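Long-range contacts in protein-glutaminase (PDB 2ZK9), which probably deamidates glutamine side chains of intact proteins, hydrolysing them to glutamate with release of ammonia: residues 40-45 with 80-85; 64-69 with 142-147; 34-39 with 168-173; 46-51 with 154-159. All blocks are in the same frame, centred on the assembly; numbering follows the deposited sequence. Where two conformers were deposited one is given.

Interaction 1 (40-45 with 80-85). With NA (sodium ion), chain B.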
# COMPACT_ATOMS: atom_id res chain seq x y z
N ASP A 40 0.00 -11.12 0.96
CA ASP A 40 -1.33 -10.64 1.24
C ASP A 40 -1.18 -9.50 2.24
O ASP A 40 -0.10 -9.16 2.63
CB ASP A 40 -2.22 -11.77 1.73
CG ASP A 40 -3.68 -11.70 1.39
OD1 ASP A 40 -4.30 -12.76 1.20
OD2 ASP A 40 -4.26 -10.58 1.35
N GLY A 41 -2.35 -8.95 2.60
CA GLY A 41 -2.39 -7.87 3.57
C GLY A 41 -2.15 -6.48 2.99
O GLY A 41 -1.98 -5.52 3.74
N CYS A 42 -2.22 -6.34 1.66
CA CYS A 42 -2.01 -5.01 1.02
C CYS A 42 -2.95 -3.97 1.55
O CYS A 42 -2.57 -2.81 1.73
CB CYS A 42 -2.16 -5.13 -0.48
SG CYS A 42 -3.67 -5.82 -1.08
N TYR A 43 -4.19 -4.36 1.80
CA TYR A 43 -5.22 -3.45 2.31
C TYR A 43 -4.80 -2.88 3.63
O TYR A 43 -5.01 -1.69 3.91
CB TYR A 43 -6.56 -4.21 2.33
CG TYR A 43 -6.50 -5.53 3.02
CD1 TYR A 43 -6.21 -6.73 2.39
CD2 TYR A 43 -6.70 -5.60 4.40
CE1 TYR A 43 -6.14 -7.94 3.06
CE2 TYR A 43 -6.65 -6.76 5.08
CZ TYR A 43 -6.37 -7.95 4.42
OH TYR A 43 -6.31 -9.12 5.15
N ALA A 44 -4.25 -3.72 4.51
CA ALA A 44 -3.80 -3.28 5.84
C ALA A 44 -2.58 -2.40 5.71
O ALA A 44 -2.46 -1.37 6.39
CB ALA A 44 -3.55 -4.50 6.70
N ARG A 45 -1.62 -2.78 4.84
CA ARG A 45 -0.45 -1.92 4.67
C ARG A 45 -0.85 -0.53 4.22
O ARG A 45 -0.32 0.46 4.68
CB ARG A 45 0.57 -2.55 3.73
CG ARG A 45 1.09 -3.93 4.14
CD ARG A 45 2.33 -4.33 3.42
NE ARG A 45 2.25 -4.34 1.94
CZ ARG A 45 1.75 -5.33 1.23
NH1 ARG A 45 1.27 -6.43 1.76
NH2 ARG A 45 1.69 -5.22 -0.11
N TRP A 80 -1.66 -12.10 -7.50
CA TRP A 80 -2.76 -11.39 -6.87
C TRP A 80 -3.94 -11.24 -7.80
O TRP A 80 -3.75 -11.14 -9.00
CB TRP A 80 -2.25 -10.02 -6.51
CG TRP A 80 -1.21 -9.82 -5.50
CD1 TRP A 80 -0.95 -10.52 -4.34
CD2 TRP A 80 -0.24 -8.76 -5.60
NE1 TRP A 80 0.11 -9.92 -3.71
CE2 TRP A 80 0.55 -8.84 -4.45
CE3 TRP A 80 0.01 -7.72 -6.51
CZ2 TRP A 80 1.57 -7.94 -4.22
CZ3 TRP A 80 1.02 -6.82 -6.25
CH2 TRP A 80 1.76 -6.94 -5.11
N SER A 81 -5.14 -11.11 -7.22
CA SER A 81 -6.30 -10.69 -7.98
C SER A 81 -6.50 -9.19 -7.89
O SER A 81 -7.20 -8.62 -8.76
CB SER A 81 -7.54 -11.41 -7.50
OG SER A 81 -7.79 -11.19 -6.13
N TYR A 82 -5.95 -8.53 -6.88
CA TYR A 82 -6.01 -7.09 -6.77
C TYR A 82 -4.79 -6.65 -5.94
O TYR A 82 -4.21 -7.43 -5.22
CB TYR A 82 -7.30 -6.52 -6.17
CG TYR A 82 -7.35 -6.56 -4.68
CD1 TYR A 82 -7.68 -7.73 -3.99
CD2 TYR A 82 -7.06 -5.44 -3.91
CE1 TYR A 82 -7.70 -7.71 -2.60
CE2 TYR A 82 -7.08 -5.43 -2.57
CZ TYR A 82 -7.39 -6.56 -1.90
OH TYR A 82 -7.44 -6.51 -0.53
N HIS A 83 -4.50 -5.35 -6.04
CA HIS A 83 -3.54 -4.74 -5.16
C HIS A 83 -4.01 -3.31 -4.87
O HIS A 83 -4.83 -2.74 -5.60
CB HIS A 83 -2.13 -4.77 -5.81
CG HIS A 83 -1.03 -4.30 -4.87
ND1 HIS A 83 -1.00 -4.65 -3.56
CD2 HIS A 83 0.02 -3.51 -5.12
CE1 HIS A 83 0.06 -4.09 -3.03
NE2 HIS A 83 0.74 -3.38 -3.96
N VAL A 84 -3.51 -2.72 -3.80
CA VAL A 84 -3.87 -1.39 -3.38
C VAL A 84 -2.64 -0.73 -2.77
O VAL A 84 -1.84 -1.39 -2.10
CB VAL A 84 -5.08 -1.41 -2.41
CG1 VAL A 84 -4.83 -2.24 -1.17
CG2 VAL A 84 -5.50 -0.00 -2.04
N ALA A 85 -2.54 0.58 -2.94
CA ALA A 85 -1.58 1.41 -2.26
C ALA A 85 -2.17 2.82 -2.13
O ALA A 85 -3.26 3.10 -2.58
CB ALA A 85 -0.23 1.39 -2.98
NA NA B . -2.91 -7.82 -0.72
O HOH W 1 -0.49 -1.56 0.23
O HOH W 2 -1.74 -7.36 -2.89
O HOH W 3 -4.10 -9.28 -2.99
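The first turn of helix 42-55 points its N-terminus at the start of strand 82-91, with the CA atoms of C42 and V84 6.0 Å apart, the nearest pair across the two segments. G41 is the N-cap; its positive phi (84°) would press any CB against the carbonyl O of D40, which suits glycine, and its N-H is held by D40 OD2. C42 then projects to the strand. Its SG takes the crowded position between backbone N and carbonyl carbon (chi1 55°), where it binds the sodium ion at 2.2 Å. From there SG lies obliquely beside the Y82 ring, 3.7 Å from CE2, and 3.8 Å from ND1 of H83, while C42 CB meets the edge of the imidazole. Water 2 joins the metal to the histidine, 2.9 Å from ND1, and water 3 joins it to Y82 O. H83 has CG anti to the backbone N (chi1 -173°); W80 CH2 stands over the centre of one ring face, and D103 OD2 accepts from NE2, fixing the ring's rotation. V84, small and branched, sets CG1 3.7 Å from Y43 N, and the Y82 hydroxyl comes within 3.2 Å of Y43 CD1 while bonding to a glycerol. Water 1 ties C42 O to V84 O. A cysteine at a helix N-terminus, whose dipole would favour the thiolate, beside a histidine backed by an aspartate resembles the catalytic triad of the papain-like (clan CA) fold, in the Cys-His-Asp form known from transglutaminases, so C42, H83 and D103 are probably the active site.

Interaction 2 (64-69 with 142-147)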
# COMPACT_ATOMS: atom_id res chain seq x y z
N PHE A 64 -6.78 1.15 -6.33
CA PHE A 64 -6.98 -0.27 -6.43
C PHE A 64 -6.74 -0.70 -7.86
O PHE A 64 -7.27 -0.06 -8.77
CB PHE A 64 -8.39 -0.68 -6.02
CG PHE A 64 -8.68 -0.47 -4.56
CD1 PHE A 64 -8.52 -1.49 -3.64
CD2 PHE A 64 -9.13 0.75 -4.07
CE1 PHE A 64 -8.74 -1.31 -2.29
CE2 PHE A 64 -9.35 0.96 -2.72
CZ PHE A 64 -9.17 -0.09 -1.81
N VAL A 65 -5.99 -1.78 -8.07
CA VAL A 65 -5.79 -2.33 -9.40
C VAL A 65 -6.21 -3.79 -9.34
O VAL A 65 -5.98 -4.45 -8.33
CB VAL A 65 -4.32 -2.13 -9.86
CG1 VAL A 65 -3.29 -2.75 -8.96
CG2 VAL A 65 -4.14 -2.66 -11.28
N TYR A 66 -6.83 -4.27 -10.39
CA TYR A 66 -7.44 -5.57 -10.45
C TYR A 66 -7.00 -6.32 -11.72
O TYR A 66 -6.80 -5.68 -12.73
CB TYR A 66 -8.97 -5.47 -10.51
CG TYR A 66 -9.58 -4.61 -9.43
CD1 TYR A 66 -10.00 -5.13 -8.23
CD2 TYR A 66 -9.71 -3.25 -9.62
CE1 TYR A 66 -10.56 -4.32 -7.23
CE2 TYR A 66 -10.26 -2.45 -8.65
CZ TYR A 66 -10.68 -2.98 -7.45
OH TYR A 66 -11.26 -2.12 -6.53
N GLY A 67 -6.85 -7.64 -11.62
CA GLY A 67 -6.51 -8.39 -12.81
C GLY A 67 -5.87 -9.69 -12.51
O GLY A 67 -5.98 -10.20 -11.41
N ASN A 68 -5.16 -10.19 -13.51
CA ASN A 68 -4.26 -11.33 -13.36
C ASN A 68 -2.90 -10.73 -12.98
O ASN A 68 -2.05 -10.50 -13.83
CB ASN A 68 -4.17 -12.09 -14.67
CG ASN A 68 -3.21 -13.25 -14.61
OD1 ASN A 68 -2.96 -13.79 -13.54
ND2 ASN A 68 -2.64 -13.61 -15.72
N LEU A 69 -2.74 -10.38 -11.71
CA LEU A 69 -1.59 -9.58 -11.27
C LEU A 69 -0.47 -10.50 -10.81
O LEU A 69 -0.68 -11.56 -10.25
CB LEU A 69 -2.00 -8.63 -10.14
CG LEU A 69 -3.19 -7.75 -10.42
CD1 LEU A 69 -3.40 -6.81 -9.23
CD2 LEU A 69 -3.05 -6.95 -11.71
N TYR A 142 -11.19 1.04 2.80
CA TYR A 142 -10.26 -0.03 3.13
C TYR A 142 -10.15 -1.04 2.01
O TYR A 142 -9.04 -1.50 1.66
CB TYR A 142 -10.76 -0.71 4.37
CG TYR A 142 -9.83 -1.70 5.09
CD1 TYR A 142 -10.30 -2.92 5.47
CD2 TYR A 142 -8.53 -1.36 5.43
CE1 TYR A 142 -9.48 -3.83 6.17
CE2 TYR A 142 -7.74 -2.20 6.15
CZ TYR A 142 -8.22 -3.44 6.52
OH TYR A 142 -7.38 -4.25 7.26
N TYR A 143 -11.27 -1.40 1.41
CA TYR A 143 -11.31 -2.31 0.26
C TYR A 143 -12.47 -1.86 -0.65
O TYR A 143 -13.54 -1.51 -0.18
CB TYR A 143 -11.48 -3.76 0.65
CG TYR A 143 -11.65 -4.69 -0.51
CD1 TYR A 143 -10.57 -4.94 -1.41
CD2 TYR A 143 -12.87 -5.24 -0.84
CE1 TYR A 143 -10.72 -5.75 -2.51
CE2 TYR A 143 -13.03 -6.06 -1.93
CZ TYR A 143 -11.96 -6.32 -2.75
OH TYR A 143 -12.18 -7.14 -3.84
N ARG A 144 -12.22 -1.96 -1.95
CA ARG A 144 -13.15 -1.69 -3.02
C ARG A 144 -13.26 -2.92 -3.91
O ARG A 144 -12.25 -3.33 -4.47
CB ARG A 144 -12.70 -0.51 -3.90
CG ARG A 144 -13.58 -0.34 -5.13
CD ARG A 144 -13.09 0.79 -6.02
NE ARG A 144 -13.97 1.04 -7.17
CZ ARG A 144 -13.98 0.33 -8.29
NH1 ARG A 144 -13.18 -0.69 -8.45
NH2 ARG A 144 -14.81 0.65 -9.27
N SER A 145 -14.45 -3.49 -3.99
CA SER A 145 -14.60 -4.64 -4.89
C SER A 145 -14.59 -4.19 -6.34
O SER A 145 -14.83 -3.03 -6.63
CB SER A 145 -15.94 -5.32 -4.55
OG SER A 145 -16.99 -4.55 -5.06
N PRO A 146 -14.34 -5.10 -7.30
CA PRO A 146 -14.39 -4.72 -8.72
C PRO A 146 -15.74 -4.14 -9.10
O PRO A 146 -15.76 -3.37 -10.06
CB PRO A 146 -14.08 -6.01 -9.45
CG PRO A 146 -13.29 -6.81 -8.43
CD PRO A 146 -13.89 -6.45 -7.10
N SER A 147 -16.79 -4.45 -8.36
CA SER A 147 -18.14 -3.95 -8.54
C SER A 147 -18.40 -2.65 -7.78
O SER A 147 -19.59 -2.21 -7.76
CB SER A 147 -19.19 -4.99 -8.15
OG SER A 147 -19.07 -5.54 -6.85
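Y66 and R144 grip each other through one phenolic oxygen. The hydroxyl donates to the carbonyl O of R144 at 2.6 Å, approaching from above the carbonyl plane, and the same OH accepts from NH1 of R144 at 3.1 Å, nearly in the guanidinium plane and fairly straight (161°). Tyrosine suits the place because its oxygen can give and take at once, while the long arginine, extended from CG to NE with CG anti to its backbone N (chi1 172°), reaches back past the ring tip; ring and guanidinium planes lie 55° apart. Two residues earlier on the same strand, F64 offers a face to the arginine's aliphatic root: R144 CB sits over the ring centre in a CH-pi contact, 3.8 Å from the centroid. R144 N lies over the F64 ring too, 3.6 Å from CE1, and Y142 O meets the ring edge. P146 closes the other end, its CG 3.7 Å from Y66 CD1.

F64 and Y66 project from the same side of strand 61-66, within the mixed sheet, whereas 142-144 belongs to a separate two-stranded antiparallel hairpin with 150-152, so no backbone-to-backbone hydrogen bond joins the two segments, and side chains make the link. A classic beta bulge at Y142 and Y143 interrupts the hairpin strand where it turns its corner, and F64 CE1 packs 4.2 Å from Y143 CD1.

In the next shell, N148 takes the NE proton of R144 and keeps the guanidinium turned to Y66, while S145 OG bonds to S147 OG at 2.9 Å and to the backbone of S149. Strand 130-138 flanks the arginine through A135 and T137.

Interaction 3 (34-39 with 168-173); sequences TFRYPV and LLSGCS
The Y37 ring carries L169 on one face: CB stands over its centre, 3.7 Å from the centroid in a CH-pi contact, and CD1 extends along the same face to within 3.7 Å of CE2. The two side chains run alongside each other and point the same way; a flat, broad ring suits a branched leucine laid over it. At the ring's edge S173 O comes to 3.8 Å from CE1, and the hydroxyl beyond is tied to P174 O; F166 and the ring meet edge-to-face. The other flat group, the guanidinium of R36, meets water 4 in its plane. That water accepts from NE at 2.9 Å and donates to L169 O at 2.7 Å, while S167 O takes a proton of NH2.

Between these side chains the backbones are pinned by one direct bond, G171 N to R36 O, 2.8 Å long, well aligned (160°) and in the carbonyl plane. Glycine suits its positive phi. G171 O, wedged 3.3 Å from P38 CD, is buried with no polar partner in the model. V39 lays CG2 against the C172 carbonyl.

Neither segment is a helix or strand. The first, with a type I turn from T34 to Y37, leads into helix 42-55, against which F35 packs; the second belongs to the tail after helix 157-165, and the C172-C76 disulfide fastens it close to strand 77-80, where P38, V39 and C172 all touch V78.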
# COMPACT_ATOMS: atom_id res chain seq x y z
N THR A 34 4.20 -4.65 7.08
CA THR A 34 4.72 -5.90 6.58
C THR A 34 5.05 -5.85 5.08
O THR A 34 4.70 -6.75 4.31
CB THR A 34 3.69 -6.98 6.92
OG1 THR A 34 2.41 -6.58 6.44
CG2 THR A 34 3.60 -7.23 8.43
N PHE A 35 5.75 -4.79 4.68
CA PHE A 35 6.08 -4.60 3.26
C PHE A 35 6.88 -5.78 2.70
O PHE A 35 6.73 -6.12 1.52
CB PHE A 35 6.89 -3.34 3.06
CG PHE A 35 6.16 -2.06 3.40
CD1 PHE A 35 4.98 -1.71 2.75
CD2 PHE A 35 6.69 -1.18 4.32
CE1 PHE A 35 4.36 -0.50 3.02
CE2 PHE A 35 6.07 0.03 4.57
CZ PHE A 35 4.91 0.36 3.94
N ARG A 36 7.71 -6.40 3.53
CA ARG A 36 8.53 -7.53 3.09
C ARG A 36 7.74 -8.80 2.84
O ARG A 36 8.36 -9.77 2.38
CB ARG A 36 9.61 -7.80 4.14
CG ARG A 36 9.09 -8.22 5.50
CD ARG A 36 10.18 -8.39 6.51
NE ARG A 36 9.65 -8.85 7.78
CZ ARG A 36 10.34 -9.14 8.85
NH1 ARG A 36 11.66 -9.00 8.80
NH2 ARG A 36 9.74 -9.52 9.94
N TYR A 37 6.46 -8.83 3.16
CA TYR A 37 5.59 -9.97 2.96
C TYR A 37 4.49 -9.60 1.99
O TYR A 37 3.40 -9.23 2.38
CB TYR A 37 4.99 -10.43 4.29
CG TYR A 37 4.16 -11.69 4.18
CD1 TYR A 37 4.69 -12.86 3.70
CD2 TYR A 37 2.83 -11.68 4.59
CE1 TYR A 37 3.91 -14.01 3.62
CE2 TYR A 37 2.08 -12.83 4.49
CZ TYR A 37 2.58 -13.99 4.02
OH TYR A 37 1.78 -15.11 3.98
N PRO A 38 4.77 -9.70 0.68
CA PRO A 38 3.79 -9.26 -0.31
C PRO A 38 2.69 -10.24 -0.62
O PRO A 38 1.84 -9.92 -1.46
CB PRO A 38 4.64 -8.95 -1.55
CG PRO A 38 5.73 -9.96 -1.41
CD PRO A 38 6.09 -9.95 0.07
N VAL A 39 2.66 -11.41 -0.01
CA VAL A 39 1.65 -12.40 -0.33
C VAL A 39 0.24 -11.85 -0.13
O VAL A 39 -0.63 -12.13 -0.96
CB VAL A 39 1.87 -13.66 0.52
CG1 VAL A 39 0.75 -14.68 0.35
CG2 VAL A 39 3.21 -14.33 0.21
N LEU A 168 5.91 -11.59 11.54
CA LEU A 168 7.15 -12.37 11.40
C LEU A 168 7.40 -12.90 9.99
O LEU A 168 8.43 -13.57 9.76
CB LEU A 168 7.08 -13.54 12.42
CG LEU A 168 6.76 -13.10 13.84
CD1 LEU A 168 6.67 -14.36 14.70
CD2 LEU A 168 7.83 -12.10 14.28
N LEU A 169 6.47 -12.68 9.09
CA LEU A 169 6.48 -13.30 7.77
C LEU A 169 7.25 -12.43 6.79
O LEU A 169 7.25 -11.21 6.87
CB LEU A 169 5.07 -13.56 7.29
CG LEU A 169 4.14 -14.33 8.26
CD1 LEU A 169 2.77 -14.50 7.67
CD2 LEU A 169 4.76 -15.65 8.72
N SER A 170 7.87 -13.08 5.83
CA SER A 170 8.67 -12.41 4.82
C SER A 170 8.72 -13.24 3.57
O SER A 170 8.71 -14.44 3.61
CB SER A 170 10.08 -12.17 5.34
OG SER A 170 10.81 -11.32 4.49
N GLY A 171 8.87 -12.57 2.41
CA GLY A 171 8.97 -13.25 1.15
C GLY A 171 7.62 -13.72 0.61
O GLY A 171 6.58 -13.12 0.89
N CYS A 172 7.67 -14.79 -0.17
CA CYS A 172 6.52 -15.24 -0.93
C CYS A 172 5.92 -16.51 -0.38
O CYS A 172 5.08 -17.11 -1.05
CB CYS A 172 6.86 -15.38 -2.42
SG CYS A 172 7.61 -13.86 -3.11
N SER A 173 6.31 -16.90 0.81
CA SER A 173 5.80 -18.02 1.56
C SER A 173 5.63 -17.58 3.00
O SER A 173 6.43 -16.79 3.48
CB SER A 173 6.76 -19.21 1.46
OG SER A 173 6.93 -19.67 0.12
O HOH W 4 6.79 -8.80 8.04

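Interaction 4 (46-51 with 154-159)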
# COMPACT_ATOMS: atom_id res chain seq x y z
N ALA A 46 -1.79 -0.47 3.26
CA ALA A 46 -2.21 0.83 2.72
C ALA A 46 -2.90 1.67 3.76
O ALA A 46 -2.68 2.87 3.86
CB ALA A 46 -3.08 0.62 1.49
N HIS A 47 -3.77 1.04 4.59
CA HIS A 47 -4.48 1.81 5.58
C HIS A 47 -3.54 2.31 6.69
O HIS A 47 -3.76 3.38 7.25
CB HIS A 47 -5.64 0.97 6.14
CG HIS A 47 -6.90 1.75 6.33
ND1 HIS A 47 -7.39 2.51 5.38
CD2 HIS A 47 -7.81 1.81 7.35
CE1 HIS A 47 -8.55 3.03 5.71
NE2 HIS A 47 -8.81 2.63 6.93
N LYS A 48 -2.51 1.53 6.99
CA LYS A 48 -1.51 1.95 7.97
C LYS A 48 -0.65 3.09 7.43
O LYS A 48 -0.34 4.03 8.15
CB LYS A 48 -0.65 0.78 8.40
CG LYS A 48 0.17 1.00 9.65
CD LYS A 48 -0.66 1.10 10.92
CE LYS A 48 0.20 1.15 12.15
NZ LYS A 48 -0.58 1.37 13.37
N MET A 49 -0.30 3.03 6.14
CA MET A 49 0.38 4.18 5.53
C MET A 49 -0.46 5.43 5.61
O MET A 49 0.04 6.51 5.90
CB MET A 49 0.73 3.89 4.07
CG MET A 49 1.80 2.82 3.91
SD MET A 49 2.47 2.75 2.21
CE MET A 49 1.18 1.87 1.34
N ARG A 50 -1.76 5.29 5.36
CA ARG A 50 -2.69 6.42 5.47
C ARG A 50 -2.72 6.96 6.89
O ARG A 50 -2.75 8.17 7.07
CB ARG A 50 -4.07 6.03 4.99
CG ARG A 50 -5.09 7.13 5.26
CD ARG A 50 -6.40 6.75 4.63
NE ARG A 50 -7.44 7.79 4.90
CZ ARG A 50 -8.32 7.73 5.85
NH1 ARG A 50 -8.44 6.68 6.69
NH2 ARG A 50 -9.20 8.75 5.96
N GLN A 51 -2.66 6.10 7.91
CA GLN A 51 -2.64 6.55 9.29
C GLN A 51 -1.42 7.44 9.51
O GLN A 51 -1.50 8.45 10.24
CB GLN A 51 -2.69 5.39 10.27
CG GLN A 51 -2.67 5.80 11.73
CD GLN A 51 -2.53 4.63 12.69
OE1 GLN A 51 -1.60 3.87 12.56
NE2 GLN A 51 -3.52 4.50 13.60
N ASN A 154 -12.30 2.20 10.05
CA ASN A 154 -12.07 3.54 10.47
C ASN A 154 -11.19 3.63 11.71
O ASN A 154 -10.45 4.63 11.86
CB ASN A 154 -13.35 4.23 10.76
CG ASN A 154 -14.10 4.66 9.55
OD1 ASN A 154 -13.66 4.56 8.43
ND2 ASN A 154 -15.28 5.15 9.83
N ASN A 155 -11.25 2.63 12.59
CA ASN A 155 -10.47 2.64 13.81
C ASN A 155 -9.21 1.81 13.72
O ASN A 155 -8.51 1.64 14.72
CB ASN A 155 -11.37 2.17 14.99
CG ASN A 155 -12.49 3.19 15.23
OD1 ASN A 155 -13.65 2.78 15.26
ND2 ASN A 155 -12.18 4.42 15.33
N LEU A 156 -8.91 1.31 12.51
CA LEU A 156 -7.73 0.52 12.20
C LEU A 156 -7.64 -0.74 13.01
O LEU A 156 -6.57 -1.37 13.12
CB LEU A 156 -6.35 1.25 12.27
CG LEU A 156 -5.94 1.93 10.94
CD1 LEU A 156 -6.83 3.13 10.70
CD2 LEU A 156 -4.45 2.23 10.92
N ILE A 157 -8.78 -1.23 13.53
CA ILE A 157 -8.73 -2.50 14.26
C ILE A 157 -8.35 -3.62 13.33
O ILE A 157 -7.55 -4.48 13.70
CB ILE A 157 -10.08 -2.72 14.96
CG1 ILE A 157 -10.26 -1.67 16.10
CG2 ILE A 157 -10.22 -4.13 15.49
CD1 ILE A 157 -11.63 -1.69 16.72
N ASN A 158 -8.94 -3.69 12.15
CA ASN A 158 -8.57 -4.79 11.26
C ASN A 158 -7.11 -4.67 10.82
O ASN A 158 -6.36 -5.63 10.81
CB ASN A 158 -9.51 -4.86 10.05
CG ASN A 158 -9.40 -6.18 9.38
OD1 ASN A 158 -8.78 -6.30 8.29
ND2 ASN A 158 -9.99 -7.21 9.93
N THR A 159 -6.75 -3.44 10.45
CA THR A 159 -5.40 -3.15 9.96
C THR A 159 -4.37 -3.63 10.92
O THR A 159 -3.43 -4.34 10.57
CB THR A 159 -5.26 -1.64 9.71
OG1 THR A 159 -6.04 -1.22 8.60
CG2 THR A 159 -3.82 -1.25 9.43
O HOH W 5 -11.65 3.26 7.03
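L156 is the wedge of the tight part. Its two methyls part around the side of helix 42-55: CD1 lies 3.7 Å from CD2 of H47, and CD2 presses on the flat amide of Q51, 3.5 Å from CD. The residue is the N-cap of helix 157-165 and has a positive phi (60°), a turn that swings its side chain onto the neighbouring helix. One turn on, T159 crosses H47 at about a right angle, with OG1 at the ring edge and 3.3 Å from CB, while CG2 rests 3.9 Å from K48 CB. A threonine works here because its branches serve two purposes: the methyl packs, and the hydroxyl bonds to D153 OD2. H47, with an unusual chi1 (-139°), is held by K62 NZ at ND1 and by an edge-to-face meeting with Y142.

H47 and Q51 lie four residues apart on the same side of helix 42-55, which in the papain-like fold is the helix packed against the sheet; helix 157-165 begins here across its flank.

The outer side is looser and polar. There K48, bent at chi2, sends NZ to Q51 OE1 at 2.8 Å, on a lone pair in the carbonyl plane, which helps fix the amide beside the leucine; N160 takes another of its protons. The lysine's CD still skims L156 CD2 at 4.0 Å. At the far end direct packing gives way to water 5, which lies 2.9 Å from H47 NE2 and donates to OD1 of the exposed N154.

From the N terminus the chain delivers three first partners in a row, 34-39, 40-45 and 46-51, the loop and opening turns of helix 42-55. Strand 61-66 then supplies 64-69. Interaction 1 is the first to close, when 80-85 returns; interaction 2 closes at 142-147, and the two cross, tying neighbouring strands of one sheet to the helix and to the hairpin. Interaction 4 closes at 154-159, crossing interaction 1 and enclosing interaction 2. Last, 168-173 shuts interaction 3, the outermost loop, around all the others. Interaction 1 touches all three: W80 meets P38, Y43 meets Y142, and A44 meets T159, whereas interactions 2 and 3 do not touch.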